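Long-range contacts in hypothetical protein (Methanosarcina mazei, PDB 2I1S), which is of unknown function but belongs to the plasmid pRiA4b ORF-3-like family and is built on a mixed beta-sheet: residues A[45-50]-A[103-108]; A[16-21]-A[145-150]; A[55-60]-A[91-96]; A[22-27]-A[137-142]. All blocks are in the same frame, centred on the assembly; numbering follows the deposited sequence.

Contact 1: A[45-50]-A[103-108]; sequences MDWEDY and YTYDFG
One face of the Trp47 indole is overlapped by Tyr105 in an offset stack, the six-membered ring of the tryptophan and the phenol lying with centroids 4.9 Å apart and planes turned by 30°. The approach is nearest where Trp47 CE3 meets Tyr105 CD2 at 3.4 Å, toward the rim of the indole rather than over its middle. Met45 CB covers the centre of the opposite indole face, and the outer edge of the same ring reaches Tyr103, with Trp47 CZ3 4.1 Å from Tyr103 CE2. Tyr105 carries its CG anti to the backbone N (chi1 168°), which starts its ring off toward the 45-50 loop. At the far end of that ring the hydroxyl accepts a hydrogen bond from the loop backbone, Tyr50 N to Tyr105 OH, 2.9 Å long with an N-H...O angle of 150°. The same hydroxyl is also hydrogen-bonded to Glu142, while Trp47 NE1 is satisfied by Val140 O, so both polar ends of the stacked pair are tied to the 137-142 segment. Beside the stack, Tyr103 packs on Ile41 of helix 34-44 and its hydroxyl bonds to His38 and Gln42 of that helix. The helix ends in a Schellman motif at Asp46, and the stack then joins the following loop to strand 100-105, a helix-to-strand connection held on the sheet by an aromatic cluster.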
loop_
_atom_site.group_PDB
_atom_site.type_symbol
_atom_site.label_atom_id
_atom_site.label_comp_id
_atom_site.label_asym_id
_atom_site.label_seq_id
_atom_site.Cartn_x
_atom_site.Cartn_y
_atom_site.Cartn_z
ATOM N N MET A 45 2.173 5.119 -1.695
ATOM C CA MET A 45 0.815 5.678 -1.811
ATOM C C MET A 45 0.712 7.148 -1.495
ATOM O O MET A 45 -0.380 7.729 -1.549
ATOM C CB MET A 45 -0.158 4.902 -0.923
ATOM C CG MET A 45 -0.410 3.437 -1.402
ATOM S SD MET A 45 -0.680 3.111 -3.160
ATOM C CE MET A 45 -0.579 1.340 -3.078
ATOM N N ASP A 46 1.831 7.769 -1.140
ATOM C CA ASP A 46 1.838 9.178 -0.761
ATOM C C ASP A 46 0.775 9.506 0.333
ATOM O O ASP A 46 0.074 10.544 0.327
ATOM C CB ASP A 46 1.733 10.036 -2.034
ATOM C CG ASP A 46 2.044 11.500 -1.783
ATOM O OD1 ASP A 46 2.569 11.825 -0.682
ATOM O OD2 ASP A 46 1.769 12.321 -2.705
ATOM N N TRP A 47 0.668 8.582 1.287
ATOM C CA TRP A 47 -0.188 8.761 2.440
ATOM C C TRP A 47 0.585 9.449 3.585
ATOM O O TRP A 47 1.798 9.619 3.522
ATOM C CB TRP A 47 -0.795 7.412 2.850
ATOM C CG TRP A 47 -1.909 6.930 1.945
ATOM C CD1 TRP A 47 -2.737 7.705 1.162
ATOM C CD2 TRP A 47 -2.352 5.568 1.756
ATOM N NE1 TRP A 47 -3.636 6.915 0.497
ATOM C CE2 TRP A 47 -3.427 5.604 0.841
ATOM C CE3 TRP A 47 -1.945 4.327 2.274
ATOM C CZ2 TRP A 47 -4.092 4.440 0.415
ATOM C CZ3 TRP A 47 -2.613 3.156 1.834
ATOM C CH2 TRP A 47 -3.683 3.234 0.941
ATOM N N GLU A 48 -0.124 9.832 4.639
ATOM C CA GLU A 48 0.411 10.767 5.633
ATOM C C GLU A 48 0.533 10.151 7.050
ATOM O O GLU A 48 0.918 10.815 8.012
ATOM C CB GLU A 48 -0.491 12.005 5.671
ATOM C CG GLU A 48 -0.354 12.982 4.536
ATOM C CD GLU A 48 0.959 13.681 4.561
ATOM O OE1 GLU A 48 1.565 13.798 5.639
ATOM O OE2 GLU A 48 1.418 14.111 3.498
ATOM N N ASP A 49 0.182 8.882 7.156
ATOM C CA ASP A 49 0.088 8.170 8.426
ATOM C C ASP A 49 -0.785 8.818 9.518
ATOM O O ASP A 49 -0.413 8.880 10.678
ATOM C CB ASP A 49 1.469 7.762 8.956
ATOM C CG ASP A 49 1.420 6.428 9.677
ATOM O OD1 ASP A 49 0.345 5.785 9.702
ATOM O OD2 ASP A 49 2.447 5.998 10.194
ATOM N N TYR A 50 -1.977 9.247 9.134
ATOM C CA TYR A 50 -2.870 9.967 10.036
ATOM C C TYR A 50 -3.729 9.005 10.827
ATOM O O TYR A 50 -4.266 9.359 11.903
ATOM C CB TYR A 50 -3.871 10.757 9.201
ATOM C CG TYR A 50 -3.349 11.990 8.517
ATOM C CD1 TYR A 50 -2.554 12.883 9.202
ATOM C CD2 TYR A 50 -3.725 12.290 7.199
ATOM C CE1 TYR A 50 -2.092 14.048 8.585
ATOM C CE2 TYR A 50 -3.297 13.460 6.570
ATOM C CZ TYR A 50 -2.468 14.325 7.270
ATOM O OH TYR A 50 -2.018 15.487 6.716
ATOM N N TYR A 103 -3.629 -5.403 3.859
ATOM C CA TYR A 103 -3.326 -4.207 4.654
ATOM C C TYR A 103 -4.511 -3.259 4.613
ATOM O O TYR A 103 -4.919 -2.837 3.542
ATOM C CB TYR A 103 -2.099 -3.508 4.060
ATOM C CG TYR A 103 -1.688 -2.173 4.642
ATOM C CD1 TYR A 103 -0.940 -2.093 5.814
ATOM C CD2 TYR A 103 -1.977 -0.985 3.985
ATOM C CE1 TYR A 103 -0.512 -0.856 6.334
ATOM C CE2 TYR A 103 -1.549 0.264 4.493
ATOM C CZ TYR A 103 -0.810 0.326 5.663
ATOM O OH TYR A 103 -0.341 1.566 6.146
ATOM N N THR A 104 -5.041 -2.923 5.776
ATOM C CA THR A 104 -6.067 -1.903 5.909
ATOM C C THR A 104 -5.467 -0.640 6.573
ATOM O O THR A 104 -4.750 -0.711 7.576
ATOM C CB THR A 104 -7.290 -2.453 6.717
ATOM O OG1 THR A 104 -7.774 -3.653 6.091
ATOM C CG2 THR A 104 -8.447 -1.420 6.807
ATOM N N TYR A 105 -5.747 0.515 5.977
ATOM C CA TYR A 105 -5.320 1.794 6.485
ATOM C C TYR A 105 -6.546 2.721 6.469
ATOM O O TYR A 105 -7.247 2.816 5.446
ATOM C CB TYR A 105 -4.182 2.348 5.616
ATOM C CG TYR A 105 -3.857 3.804 5.898
ATOM C CD1 TYR A 105 -3.374 4.197 7.172
ATOM C CD2 TYR A 105 -4.071 4.799 4.926
ATOM C CE1 TYR A 105 -3.081 5.544 7.469
ATOM C CE2 TYR A 105 -3.775 6.142 5.199
ATOM C CZ TYR A 105 -3.291 6.514 6.502
ATOM O OH TYR A 105 -2.979 7.841 6.827
ATOM N N ASP A 106 -6.800 3.404 7.594
ATOM C CA ASP A 106 -7.959 4.297 7.767
ATOM C C ASP A 106 -9.191 3.457 7.990
ATOM O O ASP A 106 -9.774 2.941 7.038
ATOM C CB ASP A 106 -8.169 5.262 6.560
ATOM C CG ASP A 106 -9.110 6.439 6.885
ATOM O OD1 ASP A 106 -8.983 7.506 6.272
ATOM O OD2 ASP A 106 -9.980 6.309 7.776
ATOM N N PHE A 107 -9.598 3.328 9.247
ATOM C CA PHE A 107 -10.739 2.495 9.615
ATOM C C PHE A 107 -12.074 3.197 9.361
ATOM O O PHE A 107 -13.144 2.610 9.609
ATOM C CB PHE A 107 -10.610 2.002 11.091
ATOM C CG PHE A 107 -9.404 1.098 11.320
ATOM C CD1 PHE A 107 -8.653 0.617 10.226
ATOM C CD2 PHE A 107 -9.047 0.698 12.600
ATOM C CE1 PHE A 107 -7.557 -0.199 10.401
ATOM C CE2 PHE A 107 -7.940 -0.141 12.798
ATOM C CZ PHE A 107 -7.192 -0.585 11.709
ATOM N N GLY A 108 -12.016 4.442 8.881
ATOM C CA GLY A 108 -13.214 5.149 8.387
ATOM C C GLY A 108 -13.393 4.964 6.878
ATOM O O GLY A 108 -14.373 4.378 6.414
#

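Contact 2: A[16-21]-A[145-150]; sequences KGITPQ and GGVWGY
Ile18 and Val147 point toward each other between loop and helix, their side chains crossing obliquely. The delta methyl of the isoleucine does most of the touching: Ile18 CD1 lies 3.6 Å from Val147 CG1 and 3.9 Å from Val147 CB. Ile18 CG1 stands anti to its own carbonyl carbon (chi1 -83°), and both it and CD1 border the valine. The same methyl also meets the ring of Tyr150 one helical turn on, Ile18 CD1 to Tyr150 CD2 being 4.0 Å, at an oblique angle to the ring. Val147 uses its CG1 branch twice, since the carbonyl of the loop approaches it as well, with Lys16 O 3.2 Å from Val147 CG1. The setting is the connection between the adjacent antiparallel strands 7-15 and 22-29, which packs against the N-terminal part of helix 146-157, where Tyr150 N bonds back to Gly146 O. An alanine at Ile18 would probably open a gap between Val147 and Tyr150, leaving the CG1 methyl of the valine and CD2 of the tyrosine ring without their shared apolar neighbour. Gly17, at positive phi (88°), passes close to the valine, and a beta carbon there would come tight against Val147 CG2. Ile18 also touches Val140 and Arg137, while Val147 touches Trp111 of strand 111-122 and Tyr150 packs on Pro141 and Phe176.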
loop_
_atom_site.group_PDB
_atom_site.type_symbol
_atom_site.label_atom_id
_atom_site.label_comp_id
_atom_site.label_asym_id
_atom_site.label_seq_id
_atom_site.Cartn_x
_atom_site.Cartn_y
_atom_site.Cartn_z
ATOM N N LYS A 16 -7.374 -2.253 -3.483
ATOM C CA LYS A 16 -8.633 -2.959 -3.802
ATOM C C LYS A 16 -9.833 -2.066 -4.083
ATOM O O LYS A 16 -10.013 -1.032 -3.453
ATOM C CB LYS A 16 -9.058 -3.806 -2.624
ATOM C CG LYS A 16 -8.223 -5.036 -2.417
ATOM C CD LYS A 16 -8.797 -5.784 -1.247
ATOM C CE LYS A 16 -10.267 -6.081 -1.494
ATOM N NZ LYS A 16 -10.621 -7.351 -0.784
ATOM N N GLY A 17 -10.670 -2.523 -5.013
ATOM C CA GLY A 17 -11.975 -1.946 -5.289
ATOM C C GLY A 17 -11.987 -0.812 -6.290
ATOM O O GLY A 17 -13.028 -0.295 -6.599
ATOM N N ILE A 18 -10.854 -0.376 -6.785
ATOM C CA ILE A 18 -10.862 0.695 -7.803
ATOM C C ILE A 18 -10.355 0.071 -9.121
ATOM O O ILE A 18 -9.335 -0.644 -9.121
ATOM C CB ILE A 18 -9.996 1.920 -7.353
ATOM C CG1 ILE A 18 -10.803 2.828 -6.430
ATOM C CG2 ILE A 18 -9.499 2.782 -8.544
ATOM C CD1 ILE A 18 -9.963 3.343 -5.334
ATOM N N THR A 19 -11.097 0.300 -10.214
ATOM C CA THR A 19 -10.637 -0.093 -11.540
ATOM C C THR A 19 -10.695 1.140 -12.478
ATOM O O THR A 19 -11.558 2.021 -12.303
ATOM C CB THR A 19 -11.396 -1.312 -12.142
ATOM O OG1 THR A 19 -12.769 -0.984 -12.244
ATOM C CG2 THR A 19 -11.270 -2.542 -11.285
ATOM N N PRO A 20 -9.735 1.252 -13.417
ATOM C CA PRO A 20 -8.515 0.458 -13.518
ATOM C C PRO A 20 -7.710 0.393 -12.208
ATOM O O PRO A 20 -7.817 1.287 -11.348
ATOM C CB PRO A 20 -7.719 1.202 -14.599
ATOM C CG PRO A 20 -8.710 1.861 -15.430
ATOM C CD PRO A 20 -9.860 2.214 -14.537
ATOM N N GLN A 21 -6.877 -0.628 -12.086
ATOM C CA GLN A 21 -6.075 -0.879 -10.895
ATOM C C GLN A 21 -4.976 0.163 -10.566
ATOM O O GLN A 21 -4.237 0.599 -11.416
ATOM C CB GLN A 21 -5.506 -2.290 -10.971
ATOM C CG GLN A 21 -4.733 -2.712 -9.768
ATOM C CD GLN A 21 -4.220 -4.109 -9.898
ATOM O OE1 GLN A 21 -3.329 -4.388 -10.696
ATOM N NE2 GLN A 21 -4.785 -5.011 -9.127
ATOM N N GLY A 145 -12.944 9.553 1.008
ATOM C CA GLY A 145 -14.238 8.879 1.137
ATOM C C GLY A 145 -14.268 7.387 0.792
ATOM O O GLY A 145 -15.348 6.827 0.660
ATOM N N GLY A 146 -13.100 6.737 0.676
ATOM C CA GLY A 146 -13.048 5.306 0.451
ATOM C C GLY A 146 -13.151 5.066 -1.050
ATOM O O GLY A 146 -13.105 6.012 -1.843
ATOM N N VAL A 147 -13.270 3.816 -1.479
ATOM C CA VAL A 147 -13.238 3.573 -2.925
ATOM C C VAL A 147 -14.445 4.262 -3.565
ATOM O O VAL A 147 -14.320 4.919 -4.615
ATOM C CB VAL A 147 -13.034 2.083 -3.312
ATOM C CG1 VAL A 147 -11.713 1.601 -2.778
ATOM C CG2 VAL A 147 -14.122 1.189 -2.786
ATOM N N TRP A 148 -15.577 4.203 -2.873
ATOM C CA TRP A 148 -16.790 4.848 -3.359
ATOM C C TRP A 148 -16.644 6.355 -3.479
ATOM O O TRP A 148 -16.930 6.892 -4.540
ATOM C CB TRP A 148 -18.028 4.420 -2.551
ATOM C CG TRP A 148 -18.435 3.003 -2.978
ATOM C CD1 TRP A 148 -18.731 1.937 -2.162
ATOM C CD2 TRP A 148 -18.493 2.502 -4.322
ATOM N NE1 TRP A 148 -19.003 0.821 -2.923
ATOM C CE2 TRP A 148 -18.865 1.140 -4.249
ATOM N N GLY A 149 -16.176 7.020 -2.423
ATOM C CA GLY A 149 -15.927 8.457 -2.468
ATOM C C GLY A 149 -14.975 8.911 -3.570
ATOM O O GLY A 149 -15.242 9.875 -4.273
ATOM N N TYR A 150 -13.844 8.221 -3.706
ATOM C CA TYR A 150 -12.874 8.535 -4.745
ATOM C C TYR A 150 -13.427 8.322 -6.174
ATOM O O TYR A 150 -13.305 9.196 -7.023
ATOM C CB TYR A 150 -11.559 7.769 -4.513
ATOM C CG TYR A 150 -10.458 8.120 -5.506
ATOM C CD1 TYR A 150 -9.948 9.427 -5.571
ATOM C CD2 TYR A 150 -9.956 7.162 -6.393
ATOM C CE1 TYR A 150 -8.963 9.768 -6.466
ATOM C CE2 TYR A 150 -8.931 7.485 -7.313
ATOM C CZ TYR A 150 -8.451 8.796 -7.333
ATOM O OH TYR A 150 -7.480 9.169 -8.198
#

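Contact 3: A[55-60]-A[91-96]; sequences FEMVNP and SDYFTL
Met57 reaches from its strand between Tyr93 and Phe94. CG follows CB anti to the backbone N (chi1 -175°) and passes Tyr93, 4.1 Å from its CD1; SD comes next, 3.7 Å from Tyr93 CB and already over the Phe94 face as a Met-aromatic contact. The terminal CE completes the reach, a CH-pi contact 3.4 Å from the Phe94 ring centroid and only 12° off the ring normal. An alanine at Phe94 would probably leave the Met57 thioether without this aromatic surface and its methyl freer to turn. Beyond the methionine, Val58 O lies in the plane of the Tyr93 ring at its edge, Asn59 CB approaches Tyr93 CE1 at 3.6 Å, and Pro60 CG rests against Asp92 O. The Tyr93 hydroxyl is bonded to Asp66 of strand 65-69, and Asn98 ND2 bridges Val58 O and Tyr93 O. The end of strand 53-58 is thus covered by helix 90-93 and the loop after it, with Phe34 of helix 34-44 against both rings and Ala101 of strand 100-105 alongside Met57.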
loop_
_atom_site.group_PDB
_atom_site.type_symbol
_atom_site.label_atom_id
_atom_site.label_comp_id
_atom_site.label_asym_id
_atom_site.label_seq_id
_atom_site.Cartn_x
_atom_site.Cartn_y
_atom_site.Cartn_z
ATOM N N PHE A 55 -2.452 -5.316 9.290
ATOM C CA PHE A 55 -2.296 -6.379 8.328
ATOM C C PHE A 55 -3.118 -7.591 8.816
ATOM O O PHE A 55 -3.253 -7.818 10.030
ATOM C CB PHE A 55 -0.832 -6.808 8.196
ATOM C CG PHE A 55 0.124 -5.690 7.839
ATOM C CD1 PHE A 55 0.503 -5.478 6.513
ATOM C CD2 PHE A 55 0.666 -4.856 8.840
ATOM C CE1 PHE A 55 1.387 -4.442 6.176
ATOM C CE2 PHE A 55 1.550 -3.826 8.516
ATOM C CZ PHE A 55 1.910 -3.618 7.155
ATOM N N GLU A 56 -3.694 -8.316 7.862
ATOM C CA GLU A 56 -4.256 -9.644 8.075
ATOM C C GLU A 56 -3.474 -10.613 7.180
ATOM O O GLU A 56 -3.406 -10.425 5.970
ATOM C CB GLU A 56 -5.713 -9.702 7.630
ATOM C CG GLU A 56 -6.738 -9.135 8.583
ATOM C CD GLU A 56 -8.168 -9.310 8.062
ATOM O OE1 GLU A 56 -8.373 -9.997 7.008
ATOM O OE2 GLU A 56 -9.089 -8.755 8.718
ATOM N N MET A 57 -2.906 -11.655 7.765
ATOM C CA MET A 57 -2.158 -12.657 6.979
ATOM C C MET A 57 -2.280 -14.032 7.645
ATOM O O MET A 57 -2.302 -14.126 8.881
ATOM C CB MET A 57 -0.692 -12.202 6.845
ATOM C CG MET A 57 0.188 -13.051 5.970
ATOM S SD MET A 57 1.636 -12.178 5.346
ATOM C CE MET A 57 1.863 -13.200 3.928
ATOM N N VAL A 58 -2.398 -15.086 6.831
ATOM C CA VAL A 58 -2.196 -16.467 7.304
ATOM C C VAL A 58 -0.764 -16.684 7.851
ATOM O O VAL A 58 0.235 -16.349 7.183
ATOM C CB VAL A 58 -2.481 -17.516 6.176
ATOM C CG1 VAL A 58 -1.938 -18.880 6.543
ATOM C CG2 VAL A 58 -3.966 -17.595 5.874
ATOM N N ASN A 59 -0.671 -17.247 9.055
ATOM C CA ASN A 59 0.610 -17.595 9.640
ATOM C C ASN A 59 1.037 -19.005 9.166
ATOM O O ASN A 59 0.349 -19.979 9.426
ATOM C CB ASN A 59 0.492 -17.480 11.162
ATOM C CG ASN A 59 1.766 -17.877 11.915
ATOM O OD1 ASN A 59 2.775 -18.290 11.335
ATOM N ND2 ASN A 59 1.702 -17.762 13.237
ATOM N N PRO A 60 2.158 -19.107 8.424
ATOM C CA PRO A 60 2.569 -20.405 7.857
ATOM C C PRO A 60 2.881 -21.486 8.879
ATOM O O PRO A 60 2.767 -22.681 8.555
ATOM C CB PRO A 60 3.833 -20.079 7.060
ATOM C CG PRO A 60 4.265 -18.697 7.497
ATOM C CD PRO A 60 3.062 -18.001 8.037
ATOM N N SER A 91 9.763 -12.282 6.784
ATOM C CA SER A 91 10.399 -13.590 6.575
ATOM C C SER A 91 9.813 -14.737 7.400
ATOM O O SER A 91 10.062 -15.900 7.110
ATOM C CB SER A 91 11.911 -13.490 6.828
ATOM O OG SER A 91 12.226 -13.410 8.214
ATOM N N ASP A 92 9.046 -14.403 8.430
ATOM C CA ASP A 92 8.315 -15.400 9.203
ATOM C C ASP A 92 6.949 -15.739 8.595
ATOM O O ASP A 92 6.355 -16.768 8.945
ATOM C CB ASP A 92 8.145 -14.909 10.633
ATOM C CG ASP A 92 9.443 -15.008 11.441
ATOM O OD1 ASP A 92 10.219 -15.979 11.233
ATOM O OD2 ASP A 92 9.683 -14.102 12.280
ATOM N N TYR A 93 6.470 -14.886 7.681
ATOM C CA TYR A 93 5.133 -15.016 7.091
ATOM C C TYR A 93 5.087 -15.264 5.581
ATOM O O TYR A 93 4.401 -16.185 5.122
ATOM C CB TYR A 93 4.292 -13.786 7.400
ATOM C CG TYR A 93 3.730 -13.760 8.799
ATOM C CD1 TYR A 93 2.488 -14.304 9.069
ATOM C CD2 TYR A 93 4.431 -13.159 9.836
ATOM C CE1 TYR A 93 1.963 -14.277 10.340
ATOM C CE2 TYR A 93 3.920 -13.129 11.119
ATOM C CZ TYR A 93 2.683 -13.696 11.373
ATOM O OH TYR A 93 2.155 -13.668 12.650
ATOM N N PHE A 94 5.779 -14.423 4.816
ATOM C CA PHE A 94 5.788 -14.538 3.361
ATOM C C PHE A 94 6.705 -15.663 2.898
ATOM O O PHE A 94 7.889 -15.718 3.244
ATOM C CB PHE A 94 6.223 -13.225 2.689
ATOM C CG PHE A 94 5.198 -12.111 2.762
ATOM C CD1 PHE A 94 5.231 -11.186 3.807
ATOM C CD2 PHE A 94 4.245 -11.951 1.746
ATOM C CE1 PHE A 94 4.293 -10.147 3.881
ATOM C CE2 PHE A 94 3.317 -10.924 1.796
ATOM C CZ PHE A 94 3.341 -10.006 2.874
ATOM N N THR A 95 6.139 -16.569 2.117
ATOM C CA THR A 95 6.911 -17.558 1.395
ATOM C C THR A 95 6.264 -17.650 0.017
ATOM O O THR A 95 5.285 -16.938 -0.267
ATOM C CB THR A 95 6.893 -18.944 2.103
ATOM O OG1 THR A 95 5.797 -19.734 1.620
ATOM C CG2 THR A 95 6.796 -18.785 3.638
ATOM N N LEU A 96 6.801 -18.519 -0.831
ATOM C CA LEU A 96 6.249 -18.725 -2.158
ATOM C C LEU A 96 4.916 -19.519 -2.164
ATOM O O LEU A 96 4.116 -19.353 -3.082
ATOM C CB LEU A 96 7.305 -19.333 -3.108
ATOM C CG LEU A 96 8.652 -18.604 -3.306
ATOM C CD1 LEU A 96 9.645 -19.488 -4.071
ATOM C CD2 LEU A 96 8.517 -17.226 -3.993
#

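Contact 4: A[22-27]-A[137-142]; sequences IWRRIQ and RAAVPE
Arg24 grips the carbonyl of Arg137 end-on, both terminal nitrogens donating to the one oxygen. Arg24 NH2 to Arg137 O measures 2.9 Å and Arg24 NH1 to Arg137 O 3.0 Å; the NH1 donor lies in the carbonyl plane, the NH2 donor is tilted from it by 16°. The chain bends at CD (chi2 -77°), and the guanidinium comes back beside its own strand, where NH2 makes a second, straighter bond to Trp23 O, 3.0 Å at 165°, approaching that carbonyl from above its plane. NE donates to Val44 O, so every nitrogen of this buried guanidinium has a backbone acceptor, and the ring of Phe181 adds a cation-pi contact. The Arg137 guanidinium is held separately, by Pro20 O at NH1 and a salt bridge from NH2 to Glu179. Apolar contact fills in beside the polar grip: Ile22 CG1 packs on Arg137 CB at 3.8 Å, and Ile22 CD1 meets Val140 CG1 at 3.9 Å, the two side chains crossing at about a right angle. The strand 22-29 lies between strands 7-15 and 131-136 in the sheet, and the segment 137-142 leaves strand 131-136 to run past its start toward helix 146-157, where Tyr150 packs on Val140.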
loop_
_atom_site.group_PDB
_atom_site.type_symbol
_atom_site.label_atom_id
_atom_site.label_comp_id
_atom_site.label_asym_id
_atom_site.label_seq_id
_atom_site.Cartn_x
_atom_site.Cartn_y
_atom_site.Cartn_z
ATOM N N ILE A 22 -4.941 0.611 -9.317
ATOM C CA ILE A 22 -3.867 1.463 -8.831
ATOM C C ILE A 22 -2.884 0.508 -8.140
ATOM O O ILE A 22 -3.289 -0.229 -7.236
ATOM C CB ILE A 22 -4.381 2.514 -7.805
ATOM C CG1 ILE A 22 -5.532 3.399 -8.360
ATOM C CG2 ILE A 22 -3.237 3.338 -7.258
ATOM C CD1 ILE A 22 -6.231 4.215 -7.268
ATOM N N TRP A 23 -1.624 0.479 -8.594
ATOM C CA TRP A 23 -0.629 -0.451 -8.027
ATOM C C TRP A 23 0.766 0.124 -8.076
ATOM O O TRP A 23 1.030 1.067 -8.829
ATOM C CB TRP A 23 -0.642 -1.835 -8.707
ATOM C CG TRP A 23 -0.286 -1.793 -10.207
ATOM C CD1 TRP A 23 -1.165 -1.637 -11.237
ATOM C CD2 TRP A 23 1.023 -1.837 -10.798
ATOM N NE1 TRP A 23 -0.508 -1.607 -12.416
ATOM C CE2 TRP A 23 0.843 -1.708 -12.192
ATOM C CE3 TRP A 23 2.339 -1.933 -10.283
ATOM C CZ2 TRP A 23 1.924 -1.704 -13.110
ATOM C CZ3 TRP A 23 3.409 -1.944 -11.185
ATOM C CH2 TRP A 23 3.187 -1.861 -12.607
ATOM N N ARG A 24 1.633 -0.462 -7.243
ATOM C CA ARG A 24 3.081 -0.172 -7.162
ATOM C C ARG A 24 3.848 -1.465 -6.998
ATOM O O ARG A 24 3.366 -2.432 -6.374
ATOM C CB ARG A 24 3.414 0.704 -5.951
ATOM C CG ARG A 24 2.414 1.765 -5.686
ATOM C CD ARG A 24 2.634 2.846 -6.674
ATOM N NE ARG A 24 1.952 4.115 -6.371
ATOM C CZ ARG A 24 0.957 4.591 -7.093
ATOM N NH1 ARG A 24 0.492 5.771 -6.831
ATOM N NH2 ARG A 24 0.434 3.882 -8.085
ATOM N N ARG A 25 5.033 -1.521 -7.565
ATOM C CA ARG A 25 5.900 -2.674 -7.299
ATOM C C ARG A 25 7.110 -2.163 -6.523
ATOM O O ARG A 25 7.700 -1.167 -6.893
ATOM C CB ARG A 25 6.268 -3.434 -8.611
ATOM C CG ARG A 25 5.559 -4.766 -8.727
ATOM C CD ARG A 25 5.873 -5.555 -10.015
ATOM N NE ARG A 25 4.801 -5.229 -10.923
ATOM C CZ ARG A 25 3.791 -6.002 -11.287
ATOM N NH1 ARG A 25 3.708 -7.260 -10.933
ATOM N NH2 ARG A 25 2.869 -5.486 -12.063
ATOM N N ILE A 26 7.410 -2.786 -5.399
ATOM C CA ILE A 26 8.557 -2.376 -4.585
ATOM C C ILE A 26 9.402 -3.590 -4.219
ATOM O O ILE A 26 8.881 -4.716 -4.163
ATOM C CB ILE A 26 8.139 -1.620 -3.271
ATOM C CG1 ILE A 26 7.409 -2.557 -2.283
ATOM C CG2 ILE A 26 7.388 -0.303 -3.594
ATOM C CD1 ILE A 26 7.115 -1.946 -0.858
ATOM N N GLN A 27 10.693 -3.374 -3.956
ATOM C CA GLN A 27 11.517 -4.455 -3.386
ATOM C C GLN A 27 11.973 -4.090 -1.964
ATOM O O GLN A 27 12.496 -2.993 -1.721
ATOM C CB GLN A 27 12.688 -4.775 -4.290
ATOM C CG GLN A 27 12.294 -5.145 -5.727
ATOM C CD GLN A 27 13.501 -5.300 -6.620
ATOM O OE1 GLN A 27 14.608 -5.502 -6.119
ATOM N NE2 GLN A 27 13.308 -5.218 -7.947
ATOM N N ARG A 137 -1.139 4.724 -11.945
ATOM C CA ARG A 137 -2.232 5.575 -11.479
ATOM C C ARG A 137 -1.845 6.364 -10.242
ATOM O O ARG A 137 -0.969 5.948 -9.484
ATOM C CB ARG A 137 -3.528 4.803 -11.254
ATOM C CG ARG A 137 -3.940 3.942 -12.442
ATOM C CD ARG A 137 -5.388 3.642 -12.405
ATOM N NE ARG A 137 -6.199 4.802 -12.714
ATOM C CZ ARG A 137 -7.468 4.958 -12.336
ATOM N NH1 ARG A 137 -8.061 4.023 -11.599
ATOM N NH2 ARG A 137 -8.149 6.054 -12.711
ATOM N N ALA A 138 -2.480 7.513 -10.053
ATOM C CA ALA A 138 -2.368 8.244 -8.790
ATOM C C ALA A 138 -2.965 7.449 -7.623
ATOM O O ALA A 138 -4.041 6.865 -7.728
ATOM C CB ALA A 138 -3.051 9.614 -8.911
ATOM N N ALA A 139 -2.252 7.417 -6.513
ATOM C CA ALA A 139 -2.783 6.925 -5.254
ATOM C C ALA A 139 -4.031 7.709 -4.795
ATOM O O ALA A 139 -4.212 8.894 -5.113
ATOM C CB ALA A 139 -1.702 6.983 -4.215
ATOM N N VAL A 140 -4.924 7.038 -4.074
ATOM C CA VAL A 140 -6.125 7.737 -3.587
ATOM C C VAL A 140 -5.660 8.772 -2.551
ATOM O O VAL A 140 -4.810 8.460 -1.708
ATOM C CB VAL A 140 -7.165 6.744 -2.962
ATOM C CG1 VAL A 140 -7.681 5.740 -4.022
ATOM C CG2 VAL A 140 -6.585 5.992 -1.725
ATOM N N PRO A 141 -6.178 10.018 -2.638
ATOM C CA PRO A 141 -5.773 10.993 -1.622
ATOM C C PRO A 141 -6.313 10.602 -0.251
ATOM O O PRO A 141 -7.307 9.858 -0.161
ATOM C CB PRO A 141 -6.414 12.288 -2.103
ATOM C CG PRO A 141 -6.604 12.038 -3.682
ATOM C CD PRO A 141 -7.058 10.623 -3.672
ATOM N N GLU A 142 -5.636 11.087 0.792
ATOM C CA GLU A 142 -6.114 10.905 2.123
ATOM C C GLU A 142 -7.546 11.474 2.231
ATOM O O GLU A 142 -7.833 12.510 1.648
ATOM C CB GLU A 142 -5.152 11.563 3.147
ATOM C CG GLU A 142 -3.789 10.842 3.294
ATOM C CD GLU A 142 -3.776 9.812 4.434
ATOM O OE1 GLU A 142 -4.877 9.411 4.874
ATOM O OE2 GLU A 142 -2.671 9.404 4.909
#

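Contacts 1, 2 and 4 meet around the 137-142 segment, whereas contact 3 lies toward the other end of the sheet. The centres of contacts 1 and 4 are about 12 Å apart, and Glu142 joins them: its OE2 lies 2.5 Å from Tyr105 OH and 2.6 Å from Glu48 N, both probable hydrogen bonds. Contact 2 is also centred about 12 Å from contact 4 and touches it through Ile18 CD1 and Val140 CG1, 3.6 Å apart. Contact 3 reaches contact 1 through Phe55 and Tyr103 on neighbouring strands, with centres about 21 Å apart. Along the chain, contact 3 is nested within contact 1, contact 1 within contact 4, and contact 4 within contact 2.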